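Local coordinates for protein suppressor of fused homolog (PDB 6LPH) that forms a complex with Fu and, as a SUFU-family protein of which this chain is the N-terminal part, probably binds and sequesters DNA-binding transcription factors, at residues A[140-143]-A[144-148]; A[149-152]-A[153-156]; A[198-201]-A[202-205]. All blocks are in the same frame, centred on the assembly; numbering follows the deposited sequence.

Contact 1 (A[140-143]-A[144-148]); sequences GRYC and FQTGN
Tyr142 and Thr146 meet twice, once through backbone and once through side chains. Tyr142 O accepts two bonds from the threonine: the amide N of Thr146 arrives at 2.9 Å, nearly in line with the carbonyl, while Thr146 OG1 comes from above the carbonyl plane at 3.0 Å. With chi1 at 64°, OG1 lies between the threonine's own N and carbonyl carbon and folds back over the preceding turn. The same oxygen lies over one face of the Tyr142 ring, and Thr146 CG2 rests 3.8 Å from Tyr142 CE1.

The remaining hydrogen bonds are backbone rungs: Phe144 N to Gly140 O, Gln145 N to Arg141 O, and finally Gly147 N to Cys143 O at 2.8 Å, the most bent of the series at 136°.

Van der Waals contacts fill in between. Gln145 CG sits 3.3 Å from Arg141 O, its chain continuing extended, and Phe144 CD1 comes to 3.6 Å from Gly140 O. As the chain turns back, Asn148 O reaches Cys143 CB at 3.6 Å, close also to SG.

Outward-reaching groups tie the helix to the domain. The Arg141 guanidinium leaves the contact to form a salt bridge with Asp50 and a bond to Gln49 O; Phe144 stacks edge-to-face with Tyr44, and Cys143 packs on Met100 and Phe102 of strand 97-109. The whole is the C-terminal end of helix 131-146, closed by a glycine: Gly147 takes positive phi, where a side chain would be jammed against the preceding carbonyl oxygen.

Contact 2 (A[149-152]-A[153-156]); sequences GLCF and GDNI
The contact between Cys151 and Asp154 is a local turn contact, at the point where the loop following helix 131-146 bends into strand 155-156, an outermost strand of the mixed sheet. Two hydrogen bonds link the pair. Asp154 N gives to Cys151 O at 3.1 Å, closing the turn. In return Cys151 N gives to Asp154 OD1 at 2.8 Å, meeting the oxygen from well above the carboxylate plane. The aspartate can do this because CG stands beside its own backbone N (chi1 -77°), which swings the carboxylate back over the Cys151 peptide; OD1 also lies 3.7 Å from Cys151 CB.

This is a type II beta turn, with Phe152 and Gly153 at its corners. Gly153 has positive phi, and a CB there would clash with Phe152 O. With alanine in place of Asp154, Cys151 N would probably be left without its carboxylate mate, and the loop before the turn less firmly held.

Apolar contact joins the two arms of the bend: Leu150 CD2 and Ile156 CD1 touch at 3.8 Å, the two chains crossing at about a right angle, and Leu150 CD1 is at 3.9 Å from the same Ile156 CD1. Leu150 reaches onward to Phe102 and Leu104 of strand 97-109, whereas Ile156 bonds through its backbone to Leu173 of strand 172-186. The Phe152 side chain packs on Gln177 and Cys183 of that same strand.

Contact 3 (A[198-201]-A[202-205]); sequences GVFD and DELE
Val199, Phe200 and Glu203 form the close-packed side of the contact. With CG beside its own backbone N (chi1 -75°) and the chain extended beyond it, Glu203 brings its carboxylate back to the residues that lead into the helix. Glu203 OE2 accepts the amide of Phe200 N at 2.9 Å in an almost straight bond (175°), though the N-H approaches from above the carboxylate plane. The same oxygen lies 3.4 Å from Val199 CB and 3.7 Å from Phe200 CD2, with ring and carboxylate planes 65° apart. Its partner OE1 forms a salt bridge with Arg236 and accepts from Val240 N at the start of helix 240-243, so both carboxylate oxygens of this buried acid are engaged and its charge is probably kept. On the flank Val199 CG2 rests 4.2 Å from Leu204 CB.

Asp202 marks the transition. Its OD1 touches Phe200 CB at 3.2 Å and takes a weak bond from Glu203 N, while OD2 goes to Ser239 OG.

The solvent side is looser. Asp201 O accepts hydrogen bonds from Glu205 N and from a water, which donates also to Glu205 OE2 (2.8 Å). The water links Glu205 OE2 to the backbone of Asp201; the two carboxylates themselves stay apart (Asp201 OD2 to Glu205 OE2 6.3 Å), which like charges would probably favour.

Acids in this first turn are likely to suit the helix dipole. The arrangement is a helix N-terminus with Phe200 as N-cap: Glu203 supplies the N3-side-chain half of a capping box, the other half being absent because phenylalanine has no side-chain acceptor, and Val199 and Leu204, before the cap and four residues after it, make the hydrophobic staple.

How the contacts relate
The three contacts follow one another along the chain within the SUFU family region: the end of helix 131-146, the turn into strand 155-156, and the passage from strand 189-199 into helix 201-219. Contacts 1 and 2 have centres 12 Å apart and touch, Cys143 SG lying 3.9 Å from Leu150 CG. Contacts 2 and 3, with centres 14 Å apart, reach the same mixed sheet, and Asn155 ND2 meets Leu204 CD1 at 3.5 Å. Contacts 1 and 3 do not touch; their nearest atoms are about 10 Å apart. Contact 2 therefore lies between two helix ends, joining both to the sheet's 155-156 edge in this N-terminal part of the protein.

Contact 1 (A[140-143]-A[144-148])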
ATOM      1  N   GLY A 140      -6.910   6.461  -0.685  1.00 12.39           N
ATOM      2  CA  GLY A 140      -8.171   6.316   0.032  1.00 15.16           C
ATOM      3  C   GLY A 140      -9.151   7.462  -0.199  1.00 16.30           C
ATOM      4  O   GLY A 140     -10.326   7.217  -0.478  1.00 18.13           O
ATOM      5  N   ARG A 141      -8.681   8.707  -0.108  1.00 15.62           N
ATOM      6  CA  ARG A 141      -9.558   9.876  -0.344  1.00 18.22           C
ATOM      7  C   ARG A 141     -10.067   9.895  -1.770  1.00 19.32           C
ATOM      8  O   ARG A 141     -11.230  10.183  -2.014  1.00 22.96           O
ATOM      9  CB  ARG A 141      -8.846  11.214  -0.063  1.00 19.95           C
ATOM     10  CG  ARG A 141      -8.992  11.721   1.360  1.00 22.84           C
ATOM     11  CD  ARG A 141      -8.361  13.105   1.540  1.00 26.40           C
ATOM     12  NE  ARG A 141      -6.911  13.059   1.309  1.00 26.71           N
ATOM     13  CZ  ARG A 141      -6.009  12.753   2.239  1.00 23.17           C
ATOM     14  NH1 ARG A 141      -6.400  12.493   3.475  1.00 28.58           N
ATOM     15  NH2 ARG A 141      -4.716  12.702   1.942  1.00 24.55           N
ATOM     16  N   TYR A 142      -9.186   9.564  -2.706  1.00 17.63           N
ATOM     17  CA  TYR A 142      -9.518   9.557  -4.113  1.00 18.64           C
ATOM     18  C   TYR A 142     -10.695   8.567  -4.331  1.00 20.61           C
ATOM     19  O   TYR A 142     -11.720   8.921  -4.937  1.00 19.90           O
ATOM     20  CB  TYR A 142      -8.260   9.167  -4.913  1.00 18.11           C
ATOM     21  CG  TYR A 142      -8.517   8.869  -6.366  1.00 21.44           C
ATOM     22  CD1 TYR A 142      -9.098   9.833  -7.200  1.00 25.56           C
ATOM     23  CD2 TYR A 142      -8.182   7.638  -6.915  1.00 26.15           C
ATOM     24  CE1 TYR A 142      -9.324   9.574  -8.542  1.00 29.04           C
ATOM     25  CE2 TYR A 142      -8.405   7.367  -8.271  1.00 28.59           C
ATOM     26  CZ  TYR A 142      -8.980   8.340  -9.064  1.00 29.98           C
ATOM     27  OH  TYR A 142      -9.215   8.098 -10.394  1.00 44.02           O
ATOM     28  N   CYS A 143     -10.567   7.361  -3.778  1.00 18.24           N
ATOM     29  CA  CYS A 143     -11.637   6.357  -3.888  1.00 21.80           C
ATOM     30  C   CYS A 143     -12.963   6.803  -3.241  1.00 24.23           C
ATOM     31  O   CYS A 143     -14.036   6.626  -3.843  1.00 26.27           O
ATOM     32  CB  CYS A 143     -11.181   5.007  -3.312  1.00 18.66           C
ATOM     33  SG  CYS A 143      -9.885   4.264  -4.315  1.00 21.60           S
ATOM     34  N   PHE A 144     -12.897   7.387  -2.038  1.00 21.63           N
ATOM     35  CA  PHE A 144     -14.116   7.884  -1.360  1.00 24.44           C
ATOM     36  C   PHE A 144     -14.773   8.992  -2.174  1.00 25.59           C
ATOM     37  O   PHE A 144     -15.989   9.014  -2.365  1.00 29.31           O
ATOM     38  CB  PHE A 144     -13.819   8.405   0.063  1.00 22.40           C
ATOM     39  CG  PHE A 144     -13.793   7.338   1.139  1.00 22.27           C
ATOM     40  CD1 PHE A 144     -13.398   6.046   0.868  1.00 25.41           C
ATOM     41  CD2 PHE A 144     -14.141   7.658   2.460  1.00 25.72           C
ATOM     42  CE1 PHE A 144     -13.366   5.072   1.873  1.00 20.71           C
ATOM     43  CE2 PHE A 144     -14.100   6.694   3.463  1.00 23.90           C
ATOM     44  CZ  PHE A 144     -13.718   5.389   3.168  1.00 20.66           C
ATOM     45  N   GLN A 145     -13.959   9.918  -2.663  1.00 26.66           N
ATOM     46  CA  GLN A 145     -14.493  11.095  -3.321  1.00 30.19           C
ATOM     47  C   GLN A 145     -15.041  10.811  -4.704  1.00 32.83           C
ATOM     48  O   GLN A 145     -16.026  11.434  -5.110  1.00 38.34           O
ATOM     49  CB  GLN A 145     -13.462  12.215  -3.328  1.00 34.85           C
ATOM     50  CG  GLN A 145     -13.299  12.793  -1.921  1.00 44.36           C
ATOM     51  CD  GLN A 145     -12.064  13.657  -1.735  1.00 44.93           C
ATOM     52  OE1 GLN A 145     -11.255  13.828  -2.652  1.00 49.72           O
ATOM     53  NE2 GLN A 145     -11.910  14.202  -0.530  1.00 56.24           N
ATOM     54  N   THR A 146     -14.451   9.864  -5.427  1.00 28.72           N
ATOM     55  CA  THR A 146     -15.019   9.520  -6.731  1.00 34.15           C
ATOM     56  C   THR A 146     -16.037   8.361  -6.673  1.00 35.10           C
ATOM     57  O   THR A 146     -16.870   8.214  -7.575  1.00 40.01           O
ATOM     58  CB  THR A 146     -13.933   9.216  -7.786  1.00 34.43           C
ATOM     59  OG1 THR A 146     -13.216   8.051  -7.385  1.00 36.36           O
ATOM     60  CG2 THR A 146     -12.941  10.388  -7.948  1.00 29.51           C
ATOM     61  N   GLY A 147     -15.966   7.536  -5.629  1.00 31.70           N
ATOM     62  CA  GLY A 147     -16.854   6.380  -5.512  1.00 29.15           C
ATOM     63  C   GLY A 147     -16.425   5.157  -6.315  1.00 34.24           C
ATOM     64  O   GLY A 147     -17.072   4.119  -6.224  1.00 42.23           O
ATOM     65  N   ASN A 148     -15.358   5.263  -7.112  1.00 37.25           N
ATOM     66  CA  ASN A 148     -14.802   4.086  -7.803  1.00 41.58           C
ATOM     67  C   ASN A 148     -13.905   3.281  -6.851  1.00 33.37           C
ATOM     68  O   ASN A 148     -12.992   3.838  -6.241  1.00 32.38           O
ATOM     69  CB  ASN A 148     -13.959   4.418  -9.073  1.00 48.63           C
ATOM     70  CG  ASN A 148     -14.325   5.738  -9.761  1.00 49.97           C
ATOM     71  OD1 ASN A 148     -15.497   6.064  -9.980  1.00 50.43           O
ATOM     72  ND2 ASN A 148     -13.290   6.484 -10.159  1.00 49.82           N
TER

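Contact 2 (A[149-152]-A[153-156])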
ATOM      1  N   GLY A 149     -14.171   1.983  -6.723  1.00 29.21           N
ATOM      2  CA  GLY A 149     -13.267   1.059  -6.044  1.00 25.16           C
ATOM      3  C   GLY A 149     -12.119   0.721  -7.001  1.00 26.96           C
ATOM      4  O   GLY A 149     -12.078   1.203  -8.135  1.00 33.28           O
ATOM      5  N   LEU A 150     -11.175  -0.093  -6.554  1.00 22.25           N
ATOM      6  CA  LEU A 150     -10.055  -0.470  -7.407  1.00 19.00           C
ATOM      7  C   LEU A 150     -10.158  -1.942  -7.686  1.00 21.91           C
ATOM      8  O   LEU A 150     -10.587  -2.681  -6.809  1.00 25.62           O
ATOM      9  CB  LEU A 150      -8.735  -0.167  -6.705  1.00 18.84           C
ATOM     10  CG  LEU A 150      -8.462   1.331  -6.459  1.00 17.64           C
ATOM     11  CD1 LEU A 150      -7.239   1.513  -5.562  1.00 20.97           C
ATOM     12  CD2 LEU A 150      -8.254   2.053  -7.786  1.00 18.38           C
ATOM     13  N   CYS A 151      -9.802  -2.352  -8.906  1.00 22.23           N
ATOM     14  CA  CYS A 151      -9.779  -3.766  -9.305  1.00 24.53           C
ATOM     15  C   CYS A 151      -8.360  -4.140  -9.758  1.00 19.94           C
ATOM     16  O   CYS A 151      -7.583  -3.275 -10.182  1.00 18.65           O
ATOM     17  CB  CYS A 151     -10.741  -4.053 -10.474  1.00 29.64           C
ATOM     18  SG  CYS A 151     -12.406  -3.321 -10.407  1.00 48.40           S
ATOM     19  N   PHE A 152      -8.037  -5.424  -9.707  1.00 19.15           N
ATOM     20  CA  PHE A 152      -6.748  -5.906 -10.215  1.00 20.10           C
ATOM     21  C   PHE A 152      -6.601  -5.592 -11.709  1.00 20.91           C
ATOM     22  O   PHE A 152      -7.504  -5.854 -12.511  1.00 24.22           O
ATOM     23  CB  PHE A 152      -6.567  -7.401  -9.941  1.00 19.65           C
ATOM     24  CG  PHE A 152      -6.968  -7.807  -8.556  1.00 19.29           C
ATOM     25  CD1 PHE A 152      -6.570  -7.045  -7.445  1.00 16.43           C
ATOM     26  CD2 PHE A 152      -7.770  -8.946  -8.350  1.00 21.98           C
ATOM     27  CE1 PHE A 152      -6.953  -7.415  -6.153  1.00 18.80           C
ATOM     28  CE2 PHE A 152      -8.156  -9.322  -7.057  1.00 20.60           C
ATOM     29  CZ  PHE A 152      -7.748  -8.562  -5.961  1.00 21.98           C
ATOM     30  N   GLY A 153      -5.475  -4.999 -12.062  1.00 16.71           N
ATOM     31  CA  GLY A 153      -5.244  -4.590 -13.427  1.00 18.21           C
ATOM     32  C   GLY A 153      -5.470  -3.098 -13.655  1.00 15.74           C
ATOM     33  O   GLY A 153      -5.024  -2.587 -14.668  1.00 17.59           O
ATOM     34  N   ASP A 154      -6.138  -2.409 -12.726  1.00 14.59           N
ATOM     35  CA  ASP A 154      -6.444  -0.979 -12.869  1.00 16.22           C
ATOM     36  C   ASP A 154      -5.152  -0.176 -12.831  1.00 14.82           C
ATOM     37  O   ASP A 154      -4.097  -0.658 -12.336  1.00 14.00           O
ATOM     38  CB  ASP A 154      -7.376  -0.448 -11.752  1.00 17.18           C
ATOM     39  CG  ASP A 154      -8.837  -0.837 -11.949  1.00 21.66           C
ATOM     40  OD1 ASP A 154      -9.667  -0.573 -11.038  1.00 24.25           O
ATOM     41  OD2 ASP A 154      -9.168  -1.418 -13.000  1.00 26.83           O
ATOM     42  N   ASN A 155      -5.232   1.040 -13.347  1.00 14.13           N
ATOM     43  CA  ASN A 155      -4.111   1.975 -13.207  1.00 15.74           C
ATOM     44  C   ASN A 155      -4.625   3.232 -12.522  1.00 15.99           C
ATOM     45  O   ASN A 155      -5.804   3.552 -12.618  1.00 16.04           O
ATOM     46  CB  ASN A 155      -3.482   2.298 -14.585  1.00 16.47           C
ATOM     47  CG  ASN A 155      -4.440   3.020 -15.534  1.00 19.61           C
ATOM     48  OD1 ASN A 155      -5.135   2.399 -16.366  1.00 20.94           O
ATOM     49  ND2 ASN A 155      -4.482   4.330 -15.424  1.00 18.46           N
ATOM     50  N   ILE A 156      -3.737   3.958 -11.859  1.00 15.90           N
ATOM     51  CA  ILE A 156      -4.106   5.228 -11.286  1.00 14.27           C
ATOM     52  C   ILE A 156      -3.102   6.260 -11.818  1.00 14.91           C
ATOM     53  O   ILE A 156      -1.914   6.206 -11.453  1.00 14.70           O
ATOM     54  CB  ILE A 156      -4.093   5.222  -9.740  1.00 15.84           C
ATOM     55  CG1 ILE A 156      -4.955   4.069  -9.190  1.00 17.38           C
ATOM     56  CG2 ILE A 156      -4.528   6.604  -9.232  1.00 15.73           C
ATOM     57  CD1 ILE A 156      -4.853   3.819  -7.686  1.00 19.20           C
TER

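Contact 3 (A[198-201]-A[202-205])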
ATOM      1  N   GLY A 198       4.163   1.001  -7.865  1.00 12.04           N
ATOM      2  CA  GLY A 198       4.634   2.217  -8.530  1.00 11.84           C
ATOM      3  C   GLY A 198       5.212   1.848  -9.888  1.00 11.80           C
ATOM      4  O   GLY A 198       5.901   0.835 -10.020  1.00 12.72           O
ATOM      5  N   VAL A 199       4.926   2.664 -10.899  1.00 13.14           N
ATOM      6  CA  VAL A 199       5.358   2.406 -12.273  1.00 13.21           C
ATOM      7  C   VAL A 199       5.855   3.684 -12.991  1.00 14.09           C
ATOM      8  O   VAL A 199       5.525   4.835 -12.603  1.00 14.48           O
ATOM      9  CB  VAL A 199       4.258   1.718 -13.143  1.00 13.11           C
ATOM     10  CG1 VAL A 199       3.924   0.321 -12.612  1.00 13.33           C
ATOM     11  CG2 VAL A 199       2.990   2.573 -13.241  1.00 12.28           C
ATOM     12  N   PHE A 200       6.597   3.456 -14.072  1.00 14.05           N
ATOM     13  CA  PHE A 200       7.120   4.517 -14.952  1.00 14.81           C
ATOM     14  C   PHE A 200       5.981   5.033 -15.812  1.00 15.51           C
ATOM     15  O   PHE A 200       4.894   4.391 -15.933  1.00 15.28           O
ATOM     16  CB  PHE A 200       8.215   3.948 -15.887  1.00 15.73           C
ATOM     17  CG  PHE A 200       9.584   3.862 -15.267  1.00 17.35           C
ATOM     18  CD1 PHE A 200      10.652   4.567 -15.824  1.00 20.37           C
ATOM     19  CD2 PHE A 200       9.827   3.041 -14.144  1.00 16.20           C
ATOM     20  CE1 PHE A 200      11.924   4.484 -15.256  1.00 22.08           C
ATOM     21  CE2 PHE A 200      11.099   2.964 -13.574  1.00 18.81           C
ATOM     22  CZ  PHE A 200      12.147   3.699 -14.127  1.00 19.45           C
ATOM     23  N   ASP A 201       6.227   6.187 -16.402  1.00 17.19           N
ATOM     24  CA  ASP A 201       5.284   6.791 -17.332  1.00 19.71           C
ATOM     25  C   ASP A 201       4.945   5.845 -18.467  1.00 19.15           C
ATOM     26  O   ASP A 201       3.771   5.738 -18.808  1.00 17.58           O
ATOM     27  CB  ASP A 201       5.832   8.091 -17.942  1.00 20.28           C
ATOM     28  CG  ASP A 201       5.805   9.274 -16.969  1.00 23.75           C
ATOM     29  OD1 ASP A 201       5.541   9.109 -15.762  1.00 24.26           O
ATOM     30  OD2 ASP A 201       6.084  10.403 -17.426  1.00 30.87           O
ATOM     31  N   ASP A 202       5.952   5.189 -19.068  1.00 18.15           N
ATOM     32  CA  ASP A 202       5.665   4.303 -20.212  1.00 18.43           C
ATOM     33  C   ASP A 202       4.889   3.051 -19.783  1.00 17.04           C
ATOM     34  O   ASP A 202       4.015   2.572 -20.513  1.00 17.66           O
ATOM     35  CB  ASP A 202       6.917   3.964 -21.063  1.00 17.90           C
ATOM     36  CG  ASP A 202       8.024   3.243 -20.273  1.00 20.35           C
ATOM     37  OD1 ASP A 202       7.976   3.206 -19.028  1.00 22.61           O
ATOM     38  OD2 ASP A 202       8.972   2.727 -20.909  1.00 23.08           O
ATOM     39  N   GLU A 203       5.186   2.553 -18.582  1.00 16.02           N
ATOM     40  CA  GLU A 203       4.444   1.413 -18.014  1.00 16.50           C
ATOM     41  C   GLU A 203       2.961   1.780 -17.822  1.00 16.64           C
ATOM     42  O   GLU A 203       2.043   0.990 -18.152  1.00 14.99           O
ATOM     43  CB  GLU A 203       5.101   0.951 -16.696  1.00 15.86           C
ATOM     44  CG  GLU A 203       6.402   0.171 -16.930  1.00 17.20           C
ATOM     45  CD  GLU A 203       7.385   0.144 -15.759  1.00 14.58           C
ATOM     46  OE1 GLU A 203       8.491  -0.416 -15.964  1.00 12.63           O
ATOM     47  OE2 GLU A 203       7.081   0.651 -14.650  1.00 13.15           O
ATOM     48  N   LEU A 204       2.732   2.981 -17.294  1.00 17.52           N
ATOM     49  CA  LEU A 204       1.369   3.484 -17.118  1.00 19.02           C
ATOM     50  C   LEU A 204       0.703   3.620 -18.484  1.00 17.86           C
ATOM     51  O   LEU A 204      -0.425   3.164 -18.686  1.00 18.73           O
ATOM     52  CB  LEU A 204       1.349   4.839 -16.392  1.00 17.74           C
ATOM     53  CG  LEU A 204      -0.041   5.468 -16.519  1.00 19.92           C
ATOM     54  CD1 LEU A 204      -0.989   4.751 -15.567  1.00 21.37           C
ATOM     55  CD2 LEU A 204      -0.032   6.976 -16.317  1.00 19.34           C
ATOM     56  N   GLU A 205       1.422   4.222 -19.422  1.00 18.52           N
ATOM     57  CA  GLU A 205       0.872   4.418 -20.769  1.00 20.37           C
ATOM     58  C   GLU A 205       0.375   3.096 -21.365  1.00 18.58           C
ATOM     59  O   GLU A 205      -0.728   3.037 -21.901  1.00 18.26           O
ATOM     60  CB  GLU A 205       1.900   5.110 -21.683  1.00 21.46           C
ATOM     61  CG  GLU A 205       1.251   5.959 -22.754  1.00 30.53           C
ATOM     62  CD  GLU A 205       1.824   7.380 -22.847  1.00 39.02           C
ATOM     63  OE1 GLU A 205       1.690   7.976 -23.935  1.00 34.99           O
ATOM     64  OE2 GLU A 205       2.408   7.914 -21.852  1.00 43.89           O
TER
HETATM   65  O   HOH W   1       2.133   7.944 -19.102  1.00 27.84           O